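Local coordinates for protein acetyl xylan esterase (PDB 6XYC) that probably removes acetyl and feruloyl groups from xylan, acting as a bifunctional carbohydrate esterase of the alpha/beta-hydrolase fold, at residues Lys273-Thr276 with Asp277-Glu281; Gly265-Thr269 with Gln270-Asp274; Glu149-Gly153 with Asn154-Thr158. All coordinates share one frame; numbering follows the deposited sequence.

Interaction 1 of 3, residues Lys273-Thr276 with Asp277-Glu281; sequences KDMT and DFFTE
Lys273 and Asp277 form an i to i+4 salt bridge within helix 269-284, the last helix of the chain, of which 273-276 and 277-281 are consecutive parts, about two and a half turns in all. The ammonium NZ of Lys273 lies 2.8 Å from Asp277 OD2 and meets it on the syn side, the side of the other carboxylate oxygen. The lysine chain starts with CG anti to its backbone N (chi1 -170°) and then bends at its third and fourth torsions, which folds NZ back to the carboxylate, with CG and CE also close to OD2. The other oxygen, Asp277 OD1, takes a 2.7 Å bond from a water that also lies 2.6 Å from Thr276 OG1; that hydroxyl is in addition hydrogen-bonded to Phe272 O.

A different side of the helix packs on the central sheet of the alpha/beta-hydrolase fold. There Met275 CG sits 3.8 Å from Phe279 CD2, and Met275 SD stands obliquely to the ring, 5.5 Å from its centroid, in a Met-aromatic contact. Phe278 and Phe279 both rest on Val166 of strand 164-168, while Leu67 of helix 56-69 touches Met275 and Phe279.

Further along, Thr276 O accepts two bonds from Thr280: N at 2.9 Å and OG1 at 2.8 Å, arriving from opposite faces of the carbonyl plane; the Thr280 hydroxyl thus gives its proton to the carbonyl one turn back.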
ATOM      1  N   LYS A 273     -14.943   4.240   8.548  1.00 26.20           N
ATOM      2  CA  LYS A 273     -16.167   4.094   7.768  1.00 27.90           C
ATOM      3  C   LYS A 273     -15.968   4.606   6.348  1.00 28.14           C
ATOM      4  O   LYS A 273     -16.460   3.999   5.388  1.00 26.85           O
ATOM      5  CB  LYS A 273     -17.324   4.829   8.446  1.00 30.65           C
ATOM      6  CG  LYS A 273     -18.700   4.535   7.835  1.00 33.60           C
ATOM      7  CD  LYS A 273     -19.819   5.289   8.559  1.00 35.23           C
ATOM      8  CE  LYS A 273     -20.919   5.747   7.603  1.00 45.57           C
ATOM      9  NZ  LYS A 273     -21.434   4.652   6.732  1.00 49.40           N
ATOM     10  N   ASP A 274     -15.249   5.725   6.188  1.00 27.80           N
ATOM     11  CA  ASP A 274     -14.924   6.195   4.845  1.00 28.17           C
ATOM     12  C   ASP A 274     -14.203   5.109   4.058  1.00 27.83           C
ATOM     13  O   ASP A 274     -14.515   4.872   2.884  1.00 26.34           O
ATOM     14  CB  ASP A 274     -14.065   7.461   4.909  1.00 29.04           C
ATOM     15  CG  ASP A 274     -14.825   8.664   5.433  1.00 30.83           C
ATOM     16  OD1 ASP A 274     -16.056   8.741   5.239  1.00 29.74           O
ATOM     17  OD2 ASP A 274     -14.175   9.550   6.028  1.00 30.84           O
ATOM     18  N   MET A 275     -13.243   4.426   4.693  1.00 26.30           N
ATOM     19  CA  MET A 275     -12.478   3.403   3.986  1.00 23.14           C
ATOM     20  C   MET A 275     -13.356   2.202   3.647  1.00 26.41           C
ATOM     21  O   MET A 275     -13.323   1.693   2.525  1.00 24.94           O
ATOM     22  CB  MET A 275     -11.282   2.952   4.828  1.00 25.80           C
ATOM     23  CG  MET A 275     -10.639   1.660   4.329  1.00 23.48           C
ATOM     24  SD  MET A 275      -9.179   1.121   5.250  1.00 23.12           S
ATOM     25  CE  MET A 275      -9.854   0.912   6.884  1.00 25.43           C
ATOM     26  N   THR A 276     -14.134   1.718   4.620  1.00 27.63           N
ATOM     27  CA  THR A 276     -14.935   0.521   4.385  1.00 26.60           C
ATOM     28  C   THR A 276     -16.096   0.806   3.443  1.00 26.32           C
ATOM     29  O   THR A 276     -16.457  -0.054   2.637  1.00 26.60           O
ATOM     30  CB  THR A 276     -15.446  -0.059   5.709  1.00 26.40           C
ATOM     31  OG1 THR A 276     -16.122   0.951   6.464  1.00 28.30           O
ATOM     32  CG2 THR A 276     -14.289  -0.608   6.526  1.00 27.56           C
ATOM     33  N   ASP A 277     -16.680   2.002   3.515  1.00 26.56           N
ATOM     34  CA  ASP A 277     -17.695   2.384   2.539  1.00 29.06           C
ATOM     35  C   ASP A 277     -17.105   2.411   1.134  1.00 31.01           C
ATOM     36  O   ASP A 277     -17.706   1.893   0.185  1.00 30.40           O
ATOM     37  CB  ASP A 277     -18.294   3.750   2.899  1.00 31.87           C
ATOM     38  CG  ASP A 277     -19.317   3.670   4.020  1.00 32.16           C
ATOM     39  OD1 ASP A 277     -19.649   2.544   4.450  1.00 35.75           O
ATOM     40  OD2 ASP A 277     -19.790   4.736   4.470  1.00 31.63           O
ATOM     41  N   PHE A 278     -15.916   3.003   0.992  1.00 28.65           N
ATOM     42  CA  PHE A 278     -15.252   3.080  -0.306  1.00 28.82           C
ATOM     43  C   PHE A 278     -15.012   1.689  -0.879  1.00 27.71           C
ATOM     44  O   PHE A 278     -15.409   1.387  -2.010  1.00 27.23           O
ATOM     45  CB  PHE A 278     -13.940   3.856  -0.147  1.00 25.93           C
ATOM     46  CG  PHE A 278     -13.064   3.841  -1.366  1.00 26.40           C
ATOM     47  CD1 PHE A 278     -13.312   4.711  -2.421  1.00 27.84           C
ATOM     48  CD2 PHE A 278     -11.989   2.974  -1.460  1.00 25.17           C
ATOM     49  CE1 PHE A 278     -12.507   4.708  -3.553  1.00 27.94           C
ATOM     50  CE2 PHE A 278     -11.179   2.961  -2.590  1.00 25.24           C
ATOM     51  CZ  PHE A 278     -11.439   3.833  -3.638  1.00 26.69           C
ATOM     52  N   PHE A 279     -14.372   0.819  -0.097  1.00 26.58           N
ATOM     53  CA  PHE A 279     -14.103  -0.534  -0.571  1.00 28.24           C
ATOM     54  C   PHE A 279     -15.395  -1.271  -0.878  1.00 28.27           C
ATOM     55  O   PHE A 279     -15.470  -2.026  -1.854  1.00 28.05           O
ATOM     56  CB  PHE A 279     -13.277  -1.322   0.458  1.00 26.52           C
ATOM     57  CG  PHE A 279     -11.794  -1.082   0.368  1.00 24.58           C
ATOM     58  CD1 PHE A 279     -11.134  -1.023  -0.848  1.00 24.77           C
ATOM     59  CD2 PHE A 279     -11.042  -0.934   1.525  1.00 26.16           C
ATOM     60  CE1 PHE A 279      -9.769  -0.805  -0.909  1.00 23.33           C
ATOM     61  CE2 PHE A 279      -9.681  -0.718   1.464  1.00 24.55           C
ATOM     62  CZ  PHE A 279      -9.042  -0.652   0.249  1.00 24.48           C
ATOM     63  N   THR A 280     -16.428  -1.064  -0.058  1.00 28.42           N
ATOM     64  CA  THR A 280     -17.700  -1.736  -0.309  1.00 29.34           C
ATOM     65  C   THR A 280     -18.318  -1.248  -1.613  1.00 34.16           C
ATOM     66  O   THR A 280     -18.780  -2.047  -2.433  1.00 35.52           O
ATOM     67  CB  THR A 280     -18.675  -1.521   0.852  1.00 29.87           C
ATOM     68  OG1 THR A 280     -18.167  -2.145   2.039  1.00 29.63           O
ATOM     69  CG2 THR A 280     -20.048  -2.112   0.503  1.00 31.35           C
ATOM     70  N   GLU A 281     -18.324   0.071  -1.820  1.00 31.40           N
ATOM     71  CA  GLU A 281     -18.832   0.624  -3.074  1.00 35.90           C
ATOM     72  C   GLU A 281     -18.025   0.113  -4.262  1.00 37.75           C
ATOM     73  O   GLU A 281     -18.593  -0.247  -5.299  1.00 39.79           O
ATOM     74  CB  GLU A 281     -18.810   2.153  -3.025  1.00 36.40           C
ATOM     75  CG  GLU A 281     -19.634   2.758  -1.899  1.00 40.65           C
ATOM     76  CD  GLU A 281     -19.159   4.141  -1.488  1.00 49.93           C
ATOM     77  OE1 GLU A 281     -19.850   4.780  -0.669  1.00 48.02           O
ATOM     78  OE2 GLU A 281     -18.100   4.592  -1.975  1.00 49.54           O
TER
HETATM   79  O   HOH W   1     -18.643   0.529   5.911  1.00 32.66           O

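Interaction 2 of 3, residues Gly265-Thr269 with Gln270-Asp274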
ATOM      1  N   GLY A 265      -6.172  10.913  15.317  1.00 22.39           N
ATOM      2  CA  GLY A 265      -7.318  11.576  14.735  1.00 26.90           C
ATOM      3  C   GLY A 265      -7.818  10.932  13.457  1.00 26.11           C
ATOM      4  O   GLY A 265      -9.002  11.053  13.133  1.00 27.71           O
ATOM      5  N   CYS A 266      -6.944  10.238  12.730  1.00 24.83           N
ATOM      6  CA  CYS A 266      -7.303   9.605  11.467  1.00 24.70           C
ATOM      7  C   CYS A 266      -7.847   8.195  11.653  1.00 27.68           C
ATOM      8  O   CYS A 266      -8.760   7.783  10.931  1.00 25.23           O
ATOM      9  CB  CYS A 266      -6.084   9.557  10.544  1.00 24.29           C
ATOM     10  SG  CYS A 266      -5.274  11.142  10.263  1.00 27.78           S
ATOM     11  N   PHE A 267      -7.284   7.438  12.593  1.00 27.15           N
ATOM     12  CA  PHE A 267      -7.709   6.062  12.846  1.00 27.48           C
ATOM     13  C   PHE A 267      -8.860   6.058  13.854  1.00 30.71           C
ATOM     14  O   PHE A 267      -8.713   5.704  15.024  1.00 32.08           O
ATOM     15  CB  PHE A 267      -6.538   5.222  13.343  1.00 28.74           C
ATOM     16  CG  PHE A 267      -5.463   4.982  12.315  1.00 27.75           C
ATOM     17  CD1 PHE A 267      -5.667   5.253  10.975  1.00 26.60           C
ATOM     18  CD2 PHE A 267      -4.232   4.475  12.705  1.00 31.01           C
ATOM     19  CE1 PHE A 267      -4.668   5.030  10.047  1.00 27.50           C
ATOM     20  CE2 PHE A 267      -3.234   4.249  11.779  1.00 29.08           C
ATOM     21  CZ  PHE A 267      -3.453   4.522  10.449  1.00 30.56           C
ATOM     22  N   ASP A 268     -10.033   6.468  13.373  1.00 28.00           N
ATOM     23  CA  ASP A 268     -11.227   6.504  14.208  1.00 28.44           C
ATOM     24  C   ASP A 268     -12.418   6.037  13.384  1.00 28.94           C
ATOM     25  O   ASP A 268     -12.317   5.812  12.175  1.00 28.54           O
ATOM     26  CB  ASP A 268     -11.451   7.901  14.811  1.00 30.80           C
ATOM     27  CG  ASP A 268     -11.937   8.934  13.795  1.00 31.25           C
ATOM     28  OD1 ASP A 268     -12.035  10.122  14.165  1.00 35.09           O
ATOM     29  OD2 ASP A 268     -12.221   8.587  12.631  1.00 33.14           O
ATOM     30  N   THR A 269     -13.562   5.901  14.056  1.00 30.49           N
ATOM     31  CA  THR A 269     -14.730   5.290  13.431  1.00 29.38           C
ATOM     32  C   THR A 269     -15.098   5.995  12.131  1.00 28.14           C
ATOM     33  O   THR A 269     -15.396   5.344  11.126  1.00 27.84           O
ATOM     34  CB  THR A 269     -15.915   5.313  14.399  1.00 30.41           C
ATOM     35  OG1 THR A 269     -15.575   4.597  15.595  1.00 33.73           O
ATOM     36  CG2 THR A 269     -17.149   4.685  13.750  1.00 32.87           C
ATOM     37  N   GLN A 270     -15.068   7.327  12.130  1.00 28.12           N
ATOM     38  CA  GLN A 270     -15.527   8.085  10.974  1.00 29.25           C
ATOM     39  C   GLN A 270     -14.718   7.745   9.727  1.00 27.77           C
ATOM     40  O   GLN A 270     -15.282   7.438   8.670  1.00 28.13           O
ATOM     41  CB  GLN A 270     -15.447   9.579  11.282  1.00 30.98           C
ATOM     42  CG  GLN A 270     -15.454  10.472  10.065  1.00 29.97           C
ATOM     43  CD  GLN A 270     -15.612  11.935  10.435  1.00 31.73           C
ATOM     44  OE1 GLN A 270     -15.365  12.327  11.576  1.00 30.53           O
ATOM     45  NE2 GLN A 270     -16.032  12.748   9.472  1.00 36.17           N
ATOM     46  N   TYR A 271     -13.391   7.796   9.825  1.00 26.36           N
ATOM     47  CA  TYR A 271     -12.561   7.592   8.646  1.00 25.79           C
ATOM     48  C   TYR A 271     -12.354   6.121   8.335  1.00 26.99           C
ATOM     49  O   TYR A 271     -12.146   5.770   7.169  1.00 23.49           O
ATOM     50  CB  TYR A 271     -11.249   8.325   8.852  1.00 26.22           C
ATOM     51  CG  TYR A 271     -11.524   9.775   9.129  1.00 24.14           C
ATOM     52  CD1 TYR A 271     -12.095  10.583   8.156  1.00 26.46           C
ATOM     53  CD2 TYR A 271     -11.275  10.336  10.374  1.00 25.96           C
ATOM     54  CE1 TYR A 271     -12.367  11.910   8.402  1.00 26.06           C
ATOM     55  CE2 TYR A 271     -11.547  11.665  10.629  1.00 25.03           C
ATOM     56  CZ  TYR A 271     -12.095  12.446   9.633  1.00 27.64           C
ATOM     57  OH  TYR A 271     -12.369  13.768   9.878  1.00 27.67           O
ATOM     58  N   PHE A 272     -12.436   5.245   9.338  1.00 25.61           N
ATOM     59  CA  PHE A 272     -12.577   3.823   9.038  1.00 25.98           C
ATOM     60  C   PHE A 272     -13.830   3.577   8.202  1.00 27.22           C
ATOM     61  O   PHE A 272     -13.803   2.791   7.248  1.00 26.26           O
ATOM     62  CB  PHE A 272     -12.640   3.003  10.325  1.00 27.61           C
ATOM     63  CG  PHE A 272     -11.332   2.900  11.062  1.00 27.79           C
ATOM     64  CD1 PHE A 272     -10.120   3.204  10.453  1.00 28.15           C
ATOM     65  CD2 PHE A 272     -11.322   2.478  12.378  1.00 27.71           C
ATOM     66  CE1 PHE A 272      -8.926   3.101  11.157  1.00 28.75           C
ATOM     67  CE2 PHE A 272     -10.140   2.367  13.085  1.00 28.82           C
ATOM     68  CZ  PHE A 272      -8.937   2.680  12.477  1.00 27.78           C
ATOM     69  N   LYS A 273     -14.943   4.240   8.548  1.00 26.20           N
ATOM     70  CA  LYS A 273     -16.167   4.094   7.768  1.00 27.90           C
ATOM     71  C   LYS A 273     -15.968   4.606   6.348  1.00 28.14           C
ATOM     72  O   LYS A 273     -16.460   3.999   5.388  1.00 26.85           O
ATOM     73  CB  LYS A 273     -17.324   4.829   8.446  1.00 30.65           C
ATOM     74  CG  LYS A 273     -18.700   4.535   7.835  1.00 33.60           C
ATOM     75  CD  LYS A 273     -19.819   5.289   8.559  1.00 35.23           C
ATOM     76  CE  LYS A 273     -20.919   5.747   7.603  1.00 45.57           C
ATOM     77  NZ  LYS A 273     -21.434   4.652   6.732  1.00 49.40           N
ATOM     78  N   ASP A 274     -15.249   5.725   6.188  1.00 27.80           N
ATOM     79  CA  ASP A 274     -14.924   6.195   4.845  1.00 28.17           C
ATOM     80  C   ASP A 274     -14.203   5.109   4.058  1.00 27.83           C
ATOM     81  O   ASP A 274     -14.515   4.872   2.884  1.00 26.34           O
ATOM     82  CB  ASP A 274     -14.065   7.461   4.909  1.00 29.04           C
ATOM     83  CG  ASP A 274     -14.825   8.664   5.433  1.00 30.83           C
ATOM     84  OD1 ASP A 274     -16.056   8.741   5.239  1.00 29.74           O
ATOM     85  OD2 ASP A 274     -14.175   9.550   6.028  1.00 30.84           O
TER
HETATM   86  O   HOH W   2     -14.150  11.755  13.761  1.00 36.63           O
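Lys273 N donates to Thr269 O at 2.8 Å (N-H...O 154°), a bond of the first helical turn. Just before it, Asp268 OD2 accepts the backbone N-H of Tyr271 at 3.1 Å, in a nearly straight bond that meets the oxygen close to its C-O axis. With chi1 at 73°, CG is set between the backbone N and the carbonyl carbon, and this turns the carboxylate back over the start of the helix. Its plane lies only 5° from that of the Tyr271 ring, whose CD2 comes within 3.0 Å of the same OD2. The second oxygen, OD1, receives a water at 2.7 Å, and this water also donates to Gln270 OE1, bridging the two side chains. Gln270 extends alongside, its CG over the centre of one face of the Tyr271 ring, 3.7 Å above the plane.

Asp268 O takes the N-H of Phe272 at 2.9 Å and lies over one face of that residue's ring. Phe267 CB approaches Phe272 CZ at 3.6 Å, and Phe267 itself meets Trp168 and Phe120 edge-to-face. The Asp268 OD2 to Tyr271 N bond is an aspartate N-cap at the start of helix 269-284, with an inverse gamma turn centred on Phe267 leading into it.

Interaction 3 of 3, residues Glu149-Gly153 with Asn154-Thr158; sequences EGSLG and NYLST
Leu156, in the surface loop between strands 144-147 and 164-168 beside helix 89-103, reaches back onto the backbone of 149-153, its CD2 methyl 3.4 Å from Leu152 O and 3.5 Å from the carbonyl carbon of Ser151. CG stands beside the backbone N and anti to the carbonyl carbon (chi1 -57°), and with chi2 extended the two methyls are carried across the bend: CD1 lies alongside Ser151, while CG approaches Gly153 O. The bend itself runs through Gly150 and Gly153, both at positive phi. A type I beta turn from Tyr155 to Thr158 follows, closed by Thr158 N to Tyr155 O.

The Glu149 chain leaves the backbone trans to N and then kinks at chi2 (73°), which brings its carboxylate round towards the later residues. There OE2 accepts two waters, each at 2.7 Å; one donates on to Leu156 O, the other to Thr158 O. A third water donates to Leu152 O and accepts from Tyr155 N at 3.0 Å. Arg99 ties the loop to helix 89-103, through a salt bridge to Glu149 OE2 that probably stabilises the carboxylate, and a bond to Leu152 O. Direct contact between the segments is mostly van der Waals packing of Leu156 on backbone carbonyl groups; their polar links run through water.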
ATOM      1  N   GLU A 149       7.254  -5.250 -11.543  1.00 29.73           N
ATOM      2  CA  GLU A 149       6.580  -6.531 -11.355  1.00 30.44           C
ATOM      3  C   GLU A 149       7.474  -7.525 -10.623  1.00 29.83           C
ATOM      4  O   GLU A 149       7.023  -8.214  -9.701  1.00 26.59           O
ATOM      5  CB  GLU A 149       6.151  -7.091 -12.710  1.00 32.70           C
ATOM      6  CG  GLU A 149       5.573  -8.491 -12.662  1.00 32.59           C
ATOM      7  CD  GLU A 149       4.176  -8.526 -12.066  1.00 29.78           C
ATOM      8  OE1 GLU A 149       3.612  -7.443 -11.802  1.00 31.87           O
ATOM      9  OE2 GLU A 149       3.642  -9.644 -11.878  1.00 32.10           O
ATOM     10  N   GLY A 150       8.736  -7.627 -11.027  1.00 29.49           N
ATOM     11  CA  GLY A 150       9.653  -8.560 -10.402  1.00 30.82           C
ATOM     12  C   GLY A 150       9.368 -10.002 -10.784  1.00 31.77           C
ATOM     13  O   GLY A 150       8.442 -10.329 -11.532  1.00 28.07           O
ATOM     14  N   SER A 151      10.206 -10.884 -10.237  1.00 31.39           N
ATOM     15  CA  SER A 151      10.152 -12.311 -10.534  1.00 31.78           C
ATOM     16  C   SER A 151      10.134 -13.152  -9.262  1.00 33.13           C
ATOM     17  O   SER A 151      10.518 -14.326  -9.294  1.00 31.34           O
ATOM     18  CB  SER A 151      11.341 -12.741 -11.392  1.00 36.02           C
ATOM     19  OG  SER A 151      11.222 -12.308 -12.737  1.00 49.62           O
ATOM     20  N   LEU A 152       9.673 -12.593  -8.153  1.00 31.57           N
ATOM     21  CA  LEU A 152       9.728 -13.290  -6.881  1.00 33.56           C
ATOM     22  C   LEU A 152       8.640 -14.350  -6.782  1.00 30.47           C
ATOM     23  O   LEU A 152       7.485 -14.125  -7.162  1.00 29.90           O
ATOM     24  CB  LEU A 152       9.579 -12.294  -5.732  1.00 32.60           C
ATOM     25  CG  LEU A 152      10.691 -11.295  -5.425  1.00 36.92           C
ATOM     26  CD1 LEU A 152      10.292 -10.497  -4.192  1.00 36.41           C
ATOM     27  CD2 LEU A 152      12.010 -12.001  -5.217  1.00 43.62           C
ATOM     28  N   GLY A 153       9.014 -15.509  -6.255  1.00 29.74           N
ATOM     29  CA  GLY A 153       8.037 -16.525  -5.941  1.00 30.99           C
ATOM     30  C   GLY A 153       7.658 -17.383  -7.133  1.00 31.85           C
ATOM     31  O   GLY A 153       8.260 -17.335  -8.210  1.00 31.62           O
ATOM     32  N   ASN A 154       6.606 -18.181  -6.921  1.00 31.29           N
ATOM     33  CA  ASN A 154       6.225 -19.239  -7.848  1.00 30.58           C
ATOM     34  C   ASN A 154       4.836 -19.032  -8.449  1.00 30.50           C
ATOM     35  O   ASN A 154       4.177 -19.996  -8.840  1.00 31.10           O
ATOM     36  CB  ASN A 154       6.279 -20.597  -7.153  1.00 33.20           C
ATOM     37  CG  ASN A 154       7.683 -21.003  -6.764  1.00 36.45           C
ATOM     38  OD1 ASN A 154       8.659 -20.374  -7.166  1.00 38.45           O
ATOM     39  ND2 ASN A 154       7.790 -22.065  -5.967  1.00 42.68           N
ATOM     40  N   TYR A 155       4.384 -17.787  -8.557  1.00 30.16           N
ATOM     41  CA  TYR A 155       3.067 -17.489  -9.108  1.00 30.74           C
ATOM     42  C   TYR A 155       3.158 -16.390 -10.154  1.00 27.83           C
ATOM     43  O   TYR A 155       2.249 -15.574 -10.317  1.00 30.65           O
ATOM     44  CB  TYR A 155       2.105 -17.127  -7.981  1.00 30.17           C
ATOM     45  CG  TYR A 155       2.052 -18.204  -6.926  1.00 31.70           C
ATOM     46  CD1 TYR A 155       1.224 -19.309  -7.074  1.00 35.37           C
ATOM     47  CD2 TYR A 155       2.850 -18.131  -5.791  1.00 30.73           C
ATOM     48  CE1 TYR A 155       1.172 -20.303  -6.113  1.00 36.94           C
ATOM     49  CE2 TYR A 155       2.811 -19.120  -4.828  1.00 33.45           C
ATOM     50  CZ  TYR A 155       1.967 -20.203  -4.990  1.00 37.01           C
ATOM     51  OH  TYR A 155       1.921 -21.189  -4.030  1.00 39.53           O
ATOM     52  N   LEU A 156       4.253 -16.394 -10.911  1.00 28.98           N
ATOM     53  CA  LEU A 156       4.523 -15.304 -11.842  1.00 32.01           C
ATOM     54  C   LEU A 156       3.462 -15.208 -12.930  1.00 32.04           C
ATOM     55  O   LEU A 156       3.238 -14.123 -13.481  1.00 33.31           O
ATOM     56  CB  LEU A 156       5.904 -15.486 -12.466  1.00 30.53           C
ATOM     57  CG  LEU A 156       7.075 -15.583 -11.482  1.00 30.83           C
ATOM     58  CD1 LEU A 156       8.403 -15.672 -12.218  1.00 32.11           C
ATOM     59  CD2 LEU A 156       7.062 -14.393 -10.533  1.00 31.68           C
ATOM     60  N   SER A 157       2.807 -16.322 -13.264  1.00 32.40           N
ATOM     61  CA  SER A 157       1.784 -16.298 -14.301  1.00 34.01           C
ATOM     62  C   SER A 157       0.500 -15.627 -13.834  1.00 37.74           C
ATOM     63  O   SER A 157      -0.350 -15.298 -14.668  1.00 37.16           O
ATOM     64  CB  SER A 157       1.479 -17.722 -14.769  1.00 33.33           C
ATOM     65  OG  SER A 157       0.636 -18.390 -13.852  1.00 37.91           O
ATOM     66  N   THR A 158       0.343 -15.415 -12.531  1.00 34.17           N
ATOM     67  CA  THR A 158      -0.858 -14.798 -11.992  1.00 30.60           C
ATOM     68  C   THR A 158      -0.767 -13.279 -12.075  1.00 32.23           C
ATOM     69  O   THR A 158       0.307 -12.692 -11.906  1.00 30.00           O
ATOM     70  CB  THR A 158      -1.063 -15.221 -10.535  1.00 31.99           C
ATOM     71  OG1 THR A 158      -1.110 -16.652 -10.442  1.00 29.79           O
ATOM     72  CG2 THR A 158      -2.350 -14.637  -9.979  1.00 32.49           C
TER
HETATM   73  O   HOH W   3       1.305 -10.510 -13.008  1.00 35.84           O
HETATM   74  O   HOH W   4       4.790 -11.764 -13.091  1.00 36.00           O
HETATM   75  O   HOH W   5       5.009 -15.088  -7.528  1.00 26.06           O

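Interactions 1 and 2 are consecutive parts of one element: 265-269 leads into helix 269-284, capped in interaction 2, and 273-281 continues it in interaction 1. They share Lys273 and Asp274, and their centres are 11 Å apart. Interaction 3, in the loop between strands 144-147 and 164-168, is separate, its centre 30 Å from interaction 1 and 35 Å from interaction 2, on the opposite side of the chain's centre from the latter. Interaction 2 lies near the ligand pocket without lining it: the Phe267 side chain is about 10 Å from the bound inhibitor AES, and the loop follows His262 of the pocket, a residue of the probable Ser121-His262-Asp230 triad.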